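Local atomic coordinates of cell division GTPase FtsZ, diverged (Clostridium botulinum C, PDB entry 3V3T), a protein that belongs to the tubulin/FtsZ family of cytoskeletal proteins, as a diverged member with a Rossmann-like GTPase domain joined to a tubulin-like C-terminal domain. Residues A[7-12]-A[181-186]; A[32-37]-A[43-48]; A[77-82]-A[112-117]; A[200-205]-A[270-275]; A[216-221]-A[225-230]. The protein carries 1 engineered substitution. All blocks are in the same frame, centred on the assembly; numbering follows the deposited sequence.

Interaction 1 (A[7-12]-A[181-186])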
# COMPACT_ATOMS: atom_id res chain seq x y z
N ILE A 7 -5.27 -12.88 2.43
CA ILE A 7 -4.18 -11.95 2.23
C ILE A 7 -3.02 -12.35 3.10
O ILE A 7 -3.20 -12.69 4.27
CB ILE A 7 -4.58 -10.52 2.61
CG1 ILE A 7 -5.55 -9.95 1.59
CG2 ILE A 7 -3.34 -9.63 2.69
CD1 ILE A 7 -6.26 -8.70 2.06
N VAL A 8 -1.82 -12.31 2.52
CA VAL A 8 -0.60 -12.41 3.32
C VAL A 8 0.26 -11.21 3.02
O VAL A 8 0.50 -10.89 1.85
CB VAL A 8 0.21 -13.69 3.05
CG1 VAL A 8 0.47 -13.86 1.56
CG2 VAL A 8 1.52 -13.65 3.81
N PHE A 9 0.71 -10.53 4.07
CA PHE A 9 1.63 -9.42 3.93
C PHE A 9 3.07 -9.89 4.07
O PHE A 9 3.40 -10.73 4.92
CB PHE A 9 1.36 -8.35 5.00
CG PHE A 9 0.10 -7.57 4.77
CD1 PHE A 9 0.08 -6.50 3.88
CD2 PHE A 9 -1.07 -7.90 5.43
CE1 PHE A 9 -1.07 -5.79 3.64
CE2 PHE A 9 -2.23 -7.17 5.20
CZ PHE A 9 -2.22 -6.12 4.31
N ALA A 10 3.93 -9.34 3.24
CA ALA A 10 5.35 -9.57 3.37
C ALA A 10 6.05 -8.24 3.55
O ALA A 10 6.62 -7.69 2.61
CB ALA A 10 5.89 -10.30 2.16
N PRO A 11 6.00 -7.69 4.77
CA PRO A 11 6.78 -6.48 5.06
C PRO A 11 8.26 -6.83 5.00
O PRO A 11 8.66 -7.92 5.42
CB PRO A 11 6.37 -6.12 6.48
CG PRO A 11 5.91 -7.41 7.08
CD PRO A 11 5.32 -8.22 5.96
N ILE A 12 9.05 -5.91 4.45
CA ILE A 12 10.48 -6.13 4.29
C ILE A 12 11.21 -4.90 4.82
O ILE A 12 11.04 -3.79 4.30
CB ILE A 12 10.86 -6.37 2.81
CG1 ILE A 12 10.26 -7.70 2.33
CG2 ILE A 12 12.38 -6.34 2.62
CD1 ILE A 12 10.58 -8.04 0.91
N THR A 181 -5.94 1.73 9.47
CA THR A 181 -7.36 1.98 9.65
C THR A 181 -8.08 1.99 8.30
O THR A 181 -9.12 1.34 8.14
CB THR A 181 -7.62 3.28 10.43
OG1 THR A 181 -7.00 3.17 11.72
CG2 THR A 181 -9.11 3.53 10.62
N LEU A 182 -7.52 2.70 7.33
CA LEU A 182 -8.19 2.82 6.04
C LEU A 182 -8.27 1.46 5.35
O LEU A 182 -9.30 1.09 4.79
CB LEU A 182 -7.48 3.82 5.14
CG LEU A 182 -7.59 5.29 5.57
CD1 LEU A 182 -6.68 6.15 4.71
CD2 LEU A 182 -9.02 5.76 5.47
N PHE A 183 -7.20 0.69 5.42
CA PHE A 183 -7.20 -0.60 4.75
C PHE A 183 -8.17 -1.57 5.41
O PHE A 183 -8.93 -2.26 4.74
CB PHE A 183 -5.80 -1.19 4.73
CG PHE A 183 -5.70 -2.41 3.89
CD1 PHE A 183 -5.55 -2.30 2.52
CD2 PHE A 183 -5.75 -3.67 4.47
CE1 PHE A 183 -5.45 -3.45 1.72
CE2 PHE A 183 -5.65 -4.80 3.68
CZ PHE A 183 -5.50 -4.69 2.31
N ASN A 184 -8.14 -1.64 6.73
CA ASN A 184 -9.06 -2.49 7.45
C ASN A 184 -10.52 -2.05 7.27
O ASN A 184 -11.42 -2.89 7.14
CB ASN A 184 -8.67 -2.57 8.93
CG ASN A 184 -9.47 -3.61 9.68
OD1 ASN A 184 -9.37 -4.81 9.39
ND2 ASN A 184 -10.27 -3.16 10.63
N ASP A 185 -10.77 -0.74 7.24
CA ASP A 185 -12.12 -0.24 6.96
C ASP A 185 -12.56 -0.68 5.57
O ASP A 185 -13.69 -1.10 5.37
CB ASP A 185 -12.18 1.28 7.06
CG ASP A 185 -12.12 1.77 8.49
OD1 ASP A 185 -12.30 0.94 9.41
OD2 ASP A 185 -11.90 2.98 8.68
N PHE A 186 -11.63 -0.57 4.62
CA PHE A 186 -11.87 -1.04 3.26
C PHE A 186 -12.31 -2.51 3.25
O PHE A 186 -13.36 -2.85 2.71
CB PHE A 186 -10.60 -0.76 2.43
CG PHE A 186 -10.50 -1.57 1.18
CD1 PHE A 186 -11.60 -1.82 0.40
CD2 PHE A 186 -9.26 -2.06 0.77
CE1 PHE A 186 -11.48 -2.56 -0.76
CE2 PHE A 186 -9.13 -2.78 -0.38
CZ PHE A 186 -10.24 -3.04 -1.15

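Interaction 2 (A[32-37]-A[43-48])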
# COMPACT_ATOMS: atom_id res chain seq x y z
N ALA A 32 0.84 -12.75 7.83
CA ALA A 32 2.03 -11.92 7.66
C ALA A 32 3.29 -12.73 7.90
O ALA A 32 3.35 -13.54 8.82
CB ALA A 32 1.99 -10.70 8.62
N LEU A 33 4.29 -12.49 7.07
CA LEU A 33 5.63 -13.01 7.28
C LEU A 33 6.56 -11.81 7.30
O LEU A 33 6.81 -11.19 6.26
CB LEU A 33 6.03 -13.95 6.15
CG LEU A 33 7.47 -14.48 6.26
CD1 LEU A 33 7.60 -15.44 7.44
CD2 LEU A 33 7.89 -15.19 4.98
N PHE A 34 7.06 -11.45 8.47
CA PHE A 34 7.93 -10.28 8.55
C PHE A 34 9.35 -10.67 8.15
O PHE A 34 9.92 -11.60 8.70
CB PHE A 34 7.92 -9.69 9.94
CG PHE A 34 6.58 -9.15 10.37
CD1 PHE A 34 6.37 -7.79 10.47
CD2 PHE A 34 5.56 -10.01 10.71
CE1 PHE A 34 5.15 -7.30 10.90
CE2 PHE A 34 4.35 -9.54 11.14
CZ PHE A 34 4.13 -8.17 11.23
N ILE A 35 9.90 -9.93 7.20
CA ILE A 35 11.20 -10.26 6.66
C ILE A 35 12.15 -9.11 6.94
O ILE A 35 11.79 -7.94 6.73
CB ILE A 35 11.10 -10.47 5.13
CG1 ILE A 35 10.28 -11.73 4.84
CG2 ILE A 35 12.48 -10.56 4.50
CD1 ILE A 35 9.42 -11.63 3.57
N ASN A 36 13.35 -9.43 7.40
CA ASN A 36 14.30 -8.38 7.77
C ASN A 36 15.74 -8.87 7.91
O ASN A 36 15.98 -10.03 8.26
CB ASN A 36 13.84 -7.72 9.09
CG ASN A 36 14.25 -6.26 9.20
OD1 ASN A 36 15.28 -5.83 8.66
ND2 ASN A 36 13.45 -5.48 9.91
N THR A 37 16.69 -7.99 7.63
CA THR A 37 18.10 -8.24 7.93
C THR A 37 18.38 -8.04 9.42
O THR A 37 19.32 -8.63 9.95
CB THR A 37 19.03 -7.32 7.10
OG1 THR A 37 18.55 -5.97 7.17
CG2 THR A 37 19.04 -7.76 5.65
N ASP A 43 12.61 -8.97 16.52
CA ASP A 43 12.36 -9.27 17.92
C ASP A 43 11.48 -8.23 18.59
O ASP A 43 10.80 -8.51 19.58
CB ASP A 43 13.67 -9.42 18.70
CG ASP A 43 14.35 -10.75 18.45
OD1 ASP A 43 13.63 -11.73 18.15
OD2 ASP A 43 15.59 -10.83 18.56
N SER A 44 11.49 -7.02 18.05
CA SER A 44 10.76 -5.92 18.67
C SER A 44 9.35 -5.73 18.11
O SER A 44 8.62 -4.84 18.55
CB SER A 44 11.57 -4.63 18.55
OG SER A 44 10.85 -3.56 19.14
N LEU A 45 8.97 -6.56 17.14
CA LEU A 45 7.60 -6.60 16.66
C LEU A 45 6.66 -7.06 17.78
O LEU A 45 6.99 -7.97 18.56
CB LEU A 45 7.50 -7.55 15.47
CG LEU A 45 8.21 -7.10 14.18
CD1 LEU A 45 8.25 -8.21 13.15
CD2 LEU A 45 7.56 -5.85 13.60
N LYS A 46 5.49 -6.44 17.87
CA LYS A 46 4.52 -6.80 18.91
C LYS A 46 3.63 -7.98 18.51
O LYS A 46 3.31 -8.82 19.34
CB LYS A 46 3.63 -5.62 19.28
CG LYS A 46 4.35 -4.47 19.96
CD LYS A 46 3.36 -3.47 20.55
CE LYS A 46 2.40 -2.94 19.49
NZ LYS A 46 1.42 -1.96 20.05
N HIS A 47 3.26 -8.04 17.23
CA HIS A 47 2.22 -8.96 16.78
C HIS A 47 2.67 -9.91 15.66
O HIS A 47 1.89 -10.30 14.80
CB HIS A 47 1.00 -8.16 16.28
CG HIS A 47 0.52 -7.12 17.25
ND1 HIS A 47 0.15 -7.43 18.54
CD2 HIS A 47 0.35 -5.79 17.11
CE1 HIS A 47 -0.23 -6.32 19.16
NE2 HIS A 47 -0.12 -5.31 18.31
N ALA A 48 3.94 -10.27 15.66
CA ALA A 48 4.46 -11.10 14.59
C ALA A 48 4.39 -12.58 14.95
O ALA A 48 5.11 -13.05 15.83
CB ALA A 48 5.89 -10.69 14.25

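Interaction 3 (A[77-82]-A[112-117])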
# COMPACT_ATOMS: atom_id res chain seq x y z
N GLN A 77 14.38 -18.91 -0.95
CA GLN A 77 13.98 -19.38 0.37
C GLN A 77 12.89 -18.46 0.92
O GLN A 77 11.89 -18.92 1.47
CB GLN A 77 15.16 -19.41 1.33
CG GLN A 77 16.16 -20.52 1.07
CD GLN A 77 16.82 -21.02 2.35
OE1 GLN A 77 16.39 -20.68 3.45
NE2 GLN A 77 17.88 -21.82 2.20
N ILE A 78 13.08 -17.16 0.76
CA ILE A 78 12.11 -16.20 1.27
C ILE A 78 10.73 -16.46 0.67
O ILE A 78 9.73 -16.57 1.38
CB ILE A 78 12.54 -14.76 0.97
CG1 ILE A 78 13.85 -14.43 1.69
CG2 ILE A 78 11.42 -13.78 1.35
CD1 ILE A 78 14.23 -12.96 1.63
N ILE A 79 10.69 -16.54 -0.65
CA ILE A 79 9.45 -16.78 -1.36
C ILE A 79 8.83 -18.10 -0.89
O ILE A 79 7.62 -18.18 -0.70
CB ILE A 79 9.66 -16.76 -2.90
CG1 ILE A 79 9.86 -15.31 -3.36
CG2 ILE A 79 8.48 -17.38 -3.62
CD1 ILE A 79 10.49 -15.19 -4.73
N ALA A 80 9.67 -19.11 -0.69
CA ALA A 80 9.22 -20.41 -0.19
C ALA A 80 8.64 -20.35 1.23
O ALA A 80 7.68 -21.05 1.54
CB ALA A 80 10.35 -21.46 -0.25
N GLN A 81 9.22 -19.52 2.09
CA GLN A 81 8.66 -19.30 3.42
C GLN A 81 7.21 -18.86 3.29
O GLN A 81 6.32 -19.42 3.91
CB GLN A 81 9.45 -18.24 4.19
CG GLN A 81 10.90 -18.60 4.46
CD GLN A 81 11.03 -19.79 5.38
OE1 GLN A 81 10.16 -20.04 6.21
NE2 GLN A 81 12.12 -20.54 5.23
N ILE A 82 6.99 -17.84 2.48
CA ILE A 82 5.65 -17.30 2.28
C ILE A 82 4.70 -18.38 1.77
O ILE A 82 3.58 -18.51 2.25
CB ILE A 82 5.66 -16.13 1.28
CG1 ILE A 82 6.65 -15.06 1.73
CG2 ILE A 82 4.25 -15.55 1.14
CD1 ILE A 82 6.82 -13.92 0.76
N GLY A 112 9.32 -9.07 -8.02
CA GLY A 112 9.45 -9.44 -9.42
C GLY A 112 9.60 -10.95 -9.60
O GLY A 112 9.02 -11.55 -10.51
N LEU A 113 10.40 -11.57 -8.73
CA LEU A 113 10.65 -12.99 -8.81
C LEU A 113 9.42 -13.83 -8.43
O LEU A 113 9.14 -14.85 -9.08
CB LEU A 113 11.85 -13.37 -7.94
CG LEU A 113 12.20 -14.85 -7.88
CD1 LEU A 113 12.41 -15.40 -9.27
CD2 LEU A 113 13.45 -15.05 -7.04
N ALA A 114 8.70 -13.39 -7.40
CA ALA A 114 7.48 -14.09 -6.98
C ALA A 114 6.39 -14.02 -8.04
O ALA A 114 5.71 -15.00 -8.30
CB ALA A 114 6.96 -13.53 -5.64
N LYS A 115 6.22 -12.84 -8.63
CA LYS A 115 5.25 -12.67 -9.71
C LYS A 115 5.51 -13.69 -10.83
O LYS A 115 4.58 -14.30 -11.36
CB LYS A 115 5.30 -11.25 -10.26
CG LYS A 115 4.03 -10.80 -10.98
CD LYS A 115 4.24 -9.46 -11.72
CE LYS A 115 5.09 -9.64 -13.00
NZ LYS A 115 5.10 -8.47 -13.94
N GLN A 116 6.78 -13.87 -11.21
CA GLN A 116 7.08 -14.81 -12.29
C GLN A 116 6.82 -16.25 -11.86
O GLN A 116 6.35 -17.06 -12.65
CB GLN A 116 8.53 -14.67 -12.80
CG GLN A 116 8.85 -13.35 -13.51
CD GLN A 116 7.82 -12.98 -14.59
OE1 GLN A 116 7.40 -11.82 -14.67
NE2 GLN A 116 7.44 -13.95 -15.41
N MET A 117 7.12 -16.56 -10.60
CA MET A 117 7.00 -17.93 -10.11
C MET A 117 5.56 -18.33 -9.81
O MET A 117 5.22 -19.50 -9.88
CB MET A 117 7.85 -18.14 -8.86
CG MET A 117 9.35 -18.04 -9.08
SD MET A 117 10.23 -18.10 -7.50
CE MET A 117 9.91 -19.80 -7.01

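Interaction 4 (A[200-205]-A[270-275])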
# COMPACT_ATOMS: atom_id res chain seq x y z
N GLU A 200 -18.47 -9.25 -0.83
CA GLU A 200 -17.13 -9.77 -0.62
C GLU A 200 -16.42 -10.05 -1.96
O GLU A 200 -15.21 -9.92 -2.06
CB GLU A 200 -17.21 -11.05 0.21
CG GLU A 200 -15.96 -11.38 0.99
CD GLU A 200 -16.17 -12.56 1.91
OE1 GLU A 200 -15.38 -13.53 1.86
OE2 GLU A 200 -17.14 -12.52 2.70
N ASP A 201 -17.19 -10.42 -2.97
CA ASP A 201 -16.62 -10.66 -4.30
C ASP A 201 -16.18 -9.34 -4.92
O ASP A 201 -15.20 -9.28 -5.65
CB ASP A 201 -17.66 -11.33 -5.21
CG ASP A 201 -18.12 -12.67 -4.66
OD1 ASP A 201 -17.30 -13.36 -4.02
OD2 ASP A 201 -19.31 -13.02 -4.86
N GLU A 202 -16.92 -8.27 -4.62
CA GLU A 202 -16.59 -6.96 -5.13
C GLU A 202 -15.35 -6.42 -4.42
O GLU A 202 -14.50 -5.79 -5.04
CB GLU A 202 -17.79 -6.00 -5.02
CG GLU A 202 -18.93 -6.38 -5.98
CD GLU A 202 -20.28 -5.76 -5.64
OE1 GLU A 202 -20.45 -5.28 -4.50
OE2 GLU A 202 -21.18 -5.76 -6.51
N ILE A 203 -15.26 -6.69 -3.12
CA ILE A 203 -14.09 -6.32 -2.34
C ILE A 203 -12.89 -7.04 -2.93
O ILE A 203 -11.83 -6.45 -3.13
CB ILE A 203 -14.27 -6.68 -0.87
CG1 ILE A 203 -15.09 -5.59 -0.16
CG2 ILE A 203 -12.94 -6.83 -0.19
CD1 ILE A 203 -15.64 -6.03 1.17
N SER A 204 -13.07 -8.32 -3.23
CA SER A 204 -12.04 -9.10 -3.92
C SER A 204 -11.62 -8.41 -5.23
O SER A 204 -10.44 -8.20 -5.48
CB SER A 204 -12.53 -10.53 -4.18
OG SER A 204 -11.63 -11.23 -5.01
N LYS A 205 -12.60 -8.06 -6.06
CA LYS A 205 -12.31 -7.38 -7.33
C LYS A 205 -11.55 -6.06 -7.15
O LYS A 205 -10.68 -5.72 -7.95
CB LYS A 205 -13.59 -7.15 -8.14
CG LYS A 205 -13.95 -8.35 -9.01
CD LYS A 205 -15.41 -8.40 -9.38
CE LYS A 205 -15.72 -9.67 -10.17
NZ LYS A 205 -17.18 -9.83 -10.48
N ARG A 270 -16.48 1.18 -13.59
CA ARG A 270 -17.41 0.35 -12.83
C ARG A 270 -17.44 0.71 -11.36
O ARG A 270 -16.39 0.90 -10.72
CB ARG A 270 -17.03 -1.12 -12.97
CG ARG A 270 -17.92 -2.01 -12.15
CD ARG A 270 -18.23 -3.25 -12.92
NE ARG A 270 -17.01 -3.96 -13.30
CZ ARG A 270 -16.99 -4.93 -14.20
NH1 ARG A 270 -18.12 -5.29 -14.80
NH2 ARG A 270 -15.86 -5.55 -14.50
N THR A 271 -18.64 0.75 -10.80
CA THR A 271 -18.82 1.11 -9.40
C THR A 271 -19.58 0.02 -8.64
O THR A 271 -20.53 -0.56 -9.17
CB THR A 271 -19.62 2.42 -9.27
OG1 THR A 271 -18.91 3.47 -9.95
CG2 THR A 271 -19.78 2.80 -7.82
N PHE A 272 -19.15 -0.27 -7.42
CA PHE A 272 -19.91 -1.09 -6.49
C PHE A 272 -20.30 -0.17 -5.34
O PHE A 272 -19.42 0.41 -4.69
CB PHE A 272 -19.07 -2.25 -5.93
CG PHE A 272 -18.19 -2.93 -6.95
CD1 PHE A 272 -18.74 -3.62 -8.01
CD2 PHE A 272 -16.82 -2.88 -6.84
CE1 PHE A 272 -17.93 -4.23 -8.94
CE2 PHE A 272 -16.01 -3.49 -7.76
CZ PHE A 272 -16.56 -4.17 -8.82
N LYS A 273 -21.59 -0.03 -5.09
CA LYS A 273 -22.07 0.83 -4.01
C LYS A 273 -22.75 0.04 -2.90
O LYS A 273 -23.38 -1.01 -3.14
CB LYS A 273 -23.02 1.92 -4.53
CG LYS A 273 -23.54 2.85 -3.43
CD LYS A 273 -24.61 3.81 -3.92
CE LYS A 273 -25.13 4.68 -2.76
NZ LYS A 273 -26.06 5.78 -3.17
N GLY A 274 -22.62 0.55 -1.68
CA GLY A 274 -23.25 -0.08 -0.54
C GLY A 274 -23.36 0.88 0.63
O GLY A 274 -23.02 2.06 0.52
N TYR A 275 -23.84 0.35 1.75
CA TYR A 275 -23.99 1.14 2.96
C TYR A 275 -23.34 0.46 4.16
O TYR A 275 -23.08 -0.75 4.14
CB TYR A 275 -25.47 1.42 3.23
CG TYR A 275 -26.13 2.11 2.07
CD1 TYR A 275 -26.07 3.50 1.93
CD2 TYR A 275 -26.80 1.38 1.09
CE1 TYR A 275 -26.65 4.14 0.84
CE2 TYR A 275 -27.40 2.01 0.01
CZ TYR A 275 -27.32 3.39 -0.11
OH TYR A 275 -27.92 4.01 -1.19

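Interaction 5 (A[216-221]-A[225-230])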
# COMPACT_ATOMS: atom_id res chain seq x y z
N LEU A 216 -10.25 6.63 0.64
CA LEU A 216 -10.62 7.91 1.26
C LEU A 216 -11.77 7.75 2.24
O LEU A 216 -12.73 7.05 1.97
CB LEU A 216 -11.07 8.91 0.20
CG LEU A 216 -10.06 9.22 -0.92
CD1 LEU A 216 -10.75 9.99 -2.05
CD2 LEU A 216 -8.88 10.00 -0.37
N GLU A 217 -11.66 8.42 3.38
CA GLU A 217 -12.81 8.57 4.26
C GLU A 217 -13.18 10.05 4.44
O GLU A 217 -12.30 10.91 4.54
CB GLU A 217 -12.59 7.84 5.59
CG GLU A 217 -12.61 6.32 5.43
CD GLU A 217 -12.37 5.57 6.72
OE1 GLU A 217 -12.26 6.21 7.78
OE2 GLU A 217 -12.30 4.32 6.68
N PHE A 218 -14.47 10.34 4.46
CA PHE A 218 -14.93 11.71 4.51
C PHE A 218 -16.04 11.95 5.51
O PHE A 218 -16.74 11.01 5.92
CB PHE A 218 -15.35 12.20 3.12
CG PHE A 218 -16.55 11.49 2.56
CD1 PHE A 218 -17.82 12.04 2.68
CD2 PHE A 218 -16.40 10.28 1.89
CE1 PHE A 218 -18.93 11.39 2.14
CE2 PHE A 218 -17.49 9.63 1.35
CZ PHE A 218 -18.76 10.18 1.47
N ASP A 219 -16.19 13.22 5.88
CA ASP A 219 -17.13 13.64 6.91
C ASP A 219 -18.58 13.50 6.48
O ASP A 219 -18.96 13.95 5.40
CB ASP A 219 -16.85 15.09 7.29
CG ASP A 219 -17.67 15.56 8.47
OD1 ASP A 219 -18.62 14.85 8.85
OD2 ASP A 219 -17.36 16.64 9.00
N ASP A 220 -19.40 12.89 7.33
CA ASP A 220 -20.82 12.73 7.07
C ASP A 220 -21.51 14.09 7.07
O ASP A 220 -22.65 14.22 6.61
CB ASP A 220 -21.47 11.83 8.14
CG ASP A 220 -21.36 12.41 9.54
OD1 ASP A 220 -20.28 12.94 9.89
OD2 ASP A 220 -22.35 12.35 10.29
N LYS A 221 -20.81 15.11 7.57
CA LYS A 221 -21.40 16.43 7.77
C LYS A 221 -21.55 17.31 6.53
O LYS A 221 -22.65 17.43 5.98
CB LYS A 221 -20.61 17.20 8.84
CG LYS A 221 -20.65 16.55 10.22
CD LYS A 221 -19.99 17.44 11.26
CE LYS A 221 -20.38 17.02 12.67
NZ LYS A 221 -20.13 18.11 13.66
N GLN A 225 -18.97 17.09 -1.95
CA GLN A 225 -17.82 17.50 -2.76
C GLN A 225 -16.73 18.16 -1.90
O GLN A 225 -15.54 17.92 -2.10
CB GLN A 225 -18.24 18.42 -3.90
CG GLN A 225 -19.09 17.76 -4.98
CD GLN A 225 -19.39 18.70 -6.15
OE1 GLN A 225 -18.49 19.09 -6.90
NE2 GLN A 225 -20.66 19.06 -6.31
N VAL A 226 -17.15 18.99 -0.95
CA VAL A 226 -16.21 19.66 -0.06
C VAL A 226 -15.51 18.66 0.86
O VAL A 226 -14.31 18.72 1.07
CB VAL A 226 -16.89 20.78 0.79
CG1 VAL A 226 -15.90 21.44 1.74
CG2 VAL A 226 -17.53 21.81 -0.12
N ALA A 227 -16.28 17.73 1.42
CA ALA A 227 -15.72 16.73 2.33
C ALA A 227 -14.68 15.85 1.63
O ALA A 227 -13.67 15.48 2.23
CB ALA A 227 -16.81 15.88 2.93
N LEU A 228 -14.93 15.50 0.38
CA LEU A 228 -14.02 14.61 -0.34
C LEU A 228 -12.77 15.37 -0.77
O LEU A 228 -11.67 14.81 -0.83
CB LEU A 228 -14.71 13.97 -1.55
CG LEU A 228 -15.47 12.71 -1.14
CD1 LEU A 228 -16.39 12.22 -2.23
CD2 LEU A 228 -14.46 11.64 -0.74
N ALA A 229 -12.95 16.65 -1.06
CA ALA A 229 -11.82 17.50 -1.41
C ALA A 229 -10.86 17.62 -0.23
O ALA A 229 -9.65 17.52 -0.39
CB ALA A 229 -12.31 18.86 -1.87
N LYS A 230 -11.41 17.84 0.97
CA LYS A 230 -10.61 17.85 2.19
C LYS A 230 -9.90 16.51 2.34
O LYS A 230 -8.70 16.44 2.59
CB LYS A 230 -11.54 18.10 3.39
CG LYS A 230 -10.86 18.13 4.74
CD LYS A 230 -11.84 18.60 5.81
CE LYS A 230 -11.27 18.39 7.21
NZ LYS A 230 -10.03 19.17 7.43
O HOH W 1 -13.76 14.79 5.34

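Interaction 1 (A[7-12]-A[181-186])
Asn184 OD1, next along helix 172-187 from the Phe183 that reaches Phe9 and Ile7, is gripped by hydrogen bonds from two groups, Tyr30 OH and Lys4 NZ. The contact itself is apolar and buried. Phe183 has CG anti to its backbone N (chi1 -171°), which swings the ring out from the helix toward strand 7-11. There it forms an offset edge-to-face pair with Phe9: the Phe9 edge is directed at the Phe183 face, the planes stand at 71° and the ring centroids are 5.8 Å apart. The closest atoms are Phe9 CZ and Phe183 CE2, at 3.7 Å. Ile7 joins from the same strand, its CD1 lying 4.1 Å from Phe183 CZ at the ring edge, while its CG2 rests over the rim of one Phe9 face. Leu23 of helix 14-26 and Ile93 and Val95 of the neighbouring strand also pack on Phe9. In tubulin and FtsZ a long central helix connects the two domains, and helix 172-187 is consistent with that role. With no hydrogen bond between the segments, the strand and helix meet here through hydrocarbon packing and the weak attraction of a ring's C-H edge for a pi face.

Interaction 2 (A[32-37]-A[43-48])
Phe34 reaches across to Leu45 and Ala48 from its CB outward. Phe34 CB already lies 3.6 Å from Leu45 CD1, and Phe34 CG comes within 3.4 Å of that methyl. With CG beside the backbone N (chi1 -63°), the ring leans into the loop that follows helix 39-43. Its two long edges, CD1/CE1 and CD2/CE2, lie nearest different partners, both of which come obliquely from the same side of the ring plane. Along the first, Phe34 CD1 makes the tightest approach, 3.3 Å from Leu45 CD1, and farther out Phe34 CE1 sits 3.9 Å from Leu45 CD2, so both branches of the leucine fork touch the ring. Along the second, Phe34 CD2 is 3.6 Å from Ala48 CB, and Phe34 CE2 follows at 3.7 Å from that methyl. Pro11, Val20 and Leu24 add contacts to Phe34 from strand 7-11 and helix 14-26.

The loop is held by polar bonds of its own, for Asp21 accepts Lys46 N through OD2 and His47 N through OD1. The arrangement belongs to a beta-alpha-beta crossover of the Rossmann-like domain, in which parallel strands 31-36 and 51-53 are joined through helix 39-43. Between the two segments the cohesion is entirely van der Waals, a buried ring packed against methyls of a partly exposed loop, while hydrogen bonds to Asp21 fix the loop backbone.

Interaction 3 (A[77-82]-A[112-117])
Ile79 turns its CG1 branch anti to its own carbonyl carbon, and the chain beyond stays extended (chi2 162°), which carries CD1 straight across to Leu113, Ala114 and Met117. Leu113 answers with CG anti to its backbone N (chi1 178°), presenting its branch point to that methyl. This is helix-helix packing in the Rossmann-like GTPase domain, between helix 75-85 and helix 101-117. The axes of the two short segments pass 10.6 Å apart at a crossing angle of -60°, and the backbones come nearest where Ile79 CA stands 6.5 Å from Ala114 CA.

At that point Ile79 behaves as a knob in the hole formed by Ile110, Leu113, Ala114 and Met117 of the partner helix. CD1 does most of the touching. Ile79 CD1 lies 3.6 Å from Leu113 CG, and the backbone is close as well, with Ala114 N at 3.7 Å from Ile79 CD1. Ala114 ends at its methyl, and Ala114 CB packs 4.1 Å from Ile79 CG1. Tyr118, just past the helix, also touches Ile79. Ile78 and Ile82 of the same helix as Ile79 pack on strand 31-36. Toward the C-terminal end of helix 101-117, the chain of Met117, extended as far as its sulfur, brings SD to 4.0 Å from Ile79 CD1.

Interaction 4 (A[200-205]-A[270-275])
Phe272 packs one ring face under the aliphatic stem of Glu202, joining helix 200-208 to strand 270-275, the outermost strand on this side of the sheet, in the tubulin-like C-terminal domain. This is the tight part. Glu202 CG stands over the face in a CH-pi contact, 3.8 Å from the ring centroid and 24° off the normal, shifted toward the rim so that its nearest ring atom is Phe272 CD1 at 3.4 Å. Glu202 CB follows at 3.6 Å from Phe272 CG. The glutamate chain is extended beyond CG (chi2 162°), which carries the carboxylate over the CD1 rim of the ring, with Glu202 OE1 3.6 Å from Phe272 CB. The carboxylate lies nearly flat to the ring, the planes 22° apart, and OE1 is hydrogen-bonded to Asp199 N, a bond that limits how the group can turn.

The packing thins toward the exposed Lys205. Only its stem comes near the ring, obliquely, with Lys205 CB 4.3 Å from Phe272 CZ. Farther out, two like charges come near without touching: Lys205 NZ is 6.0 Å from Arg270 NH2.

Interaction 5 (A[216-221]-A[225-230])
A strand-turn-helix unit in the tubulin-like C-terminal domain is closed here by Phe218 and Leu228, where strand 211-217 gives way to helix 224-233. Phe218 takes the rotamer with CG between its backbone N and carbonyl carbon (chi1 65°), which lays the ring beneath the helix. Leu228 CG sits over one face in a CH-pi contact, 4.3 Å from the ring centroid and 23° off the normal. The closest touch is by its branch CD2, 3.5 Å from Phe218 CD2. That same methyl reaches back along the strand to Leu216 CD1, at 4.3 Å. Ala227, the residue before Leu228, sets its CB 4.0 Å from Phe218 CB and 3.8 Å from Asp219 O.

A water bridges the backbones: it accepts from Asp219 N at 2.9 Å and donates to Ala227 O at 3.2 Å, linking two segments that make no direct hydrogen bond here. Ser231 OG, farther along the helix, hydrogen-bonds Glu217 O. An Asx turn from Asp219 OD1 to Lys221 N is doubtful, since Asp219 has two conformers and the bond is very short. The arrangement is typical of a beta-alpha unit, in which the helix folds back and packs on the strand before it.

From the N terminus, strand 7-11 opens the widest loop, which interaction 1 closes at helix 172-187. Interactions 2 and 3 lie within that span, one after the other: the first a short loop between strand 31-36 and the segment before strand 51-53, the second tying helix 75-85 to helix 101-117. They touch through Leu33 and Ile35 on Ile78, Gln81 and Ile82. After helix 172-187 comes the longer loop of interaction 4, helix 200-208 to strand 270-275, and it encloses interaction 5. No loops cross. Phe186 O packs on Ile203 CD1, so the helices of interactions 1 and 4, which follow each other in the chain, touch, while interactions 3 and 5 stand about 40 Å apart, centre to centre.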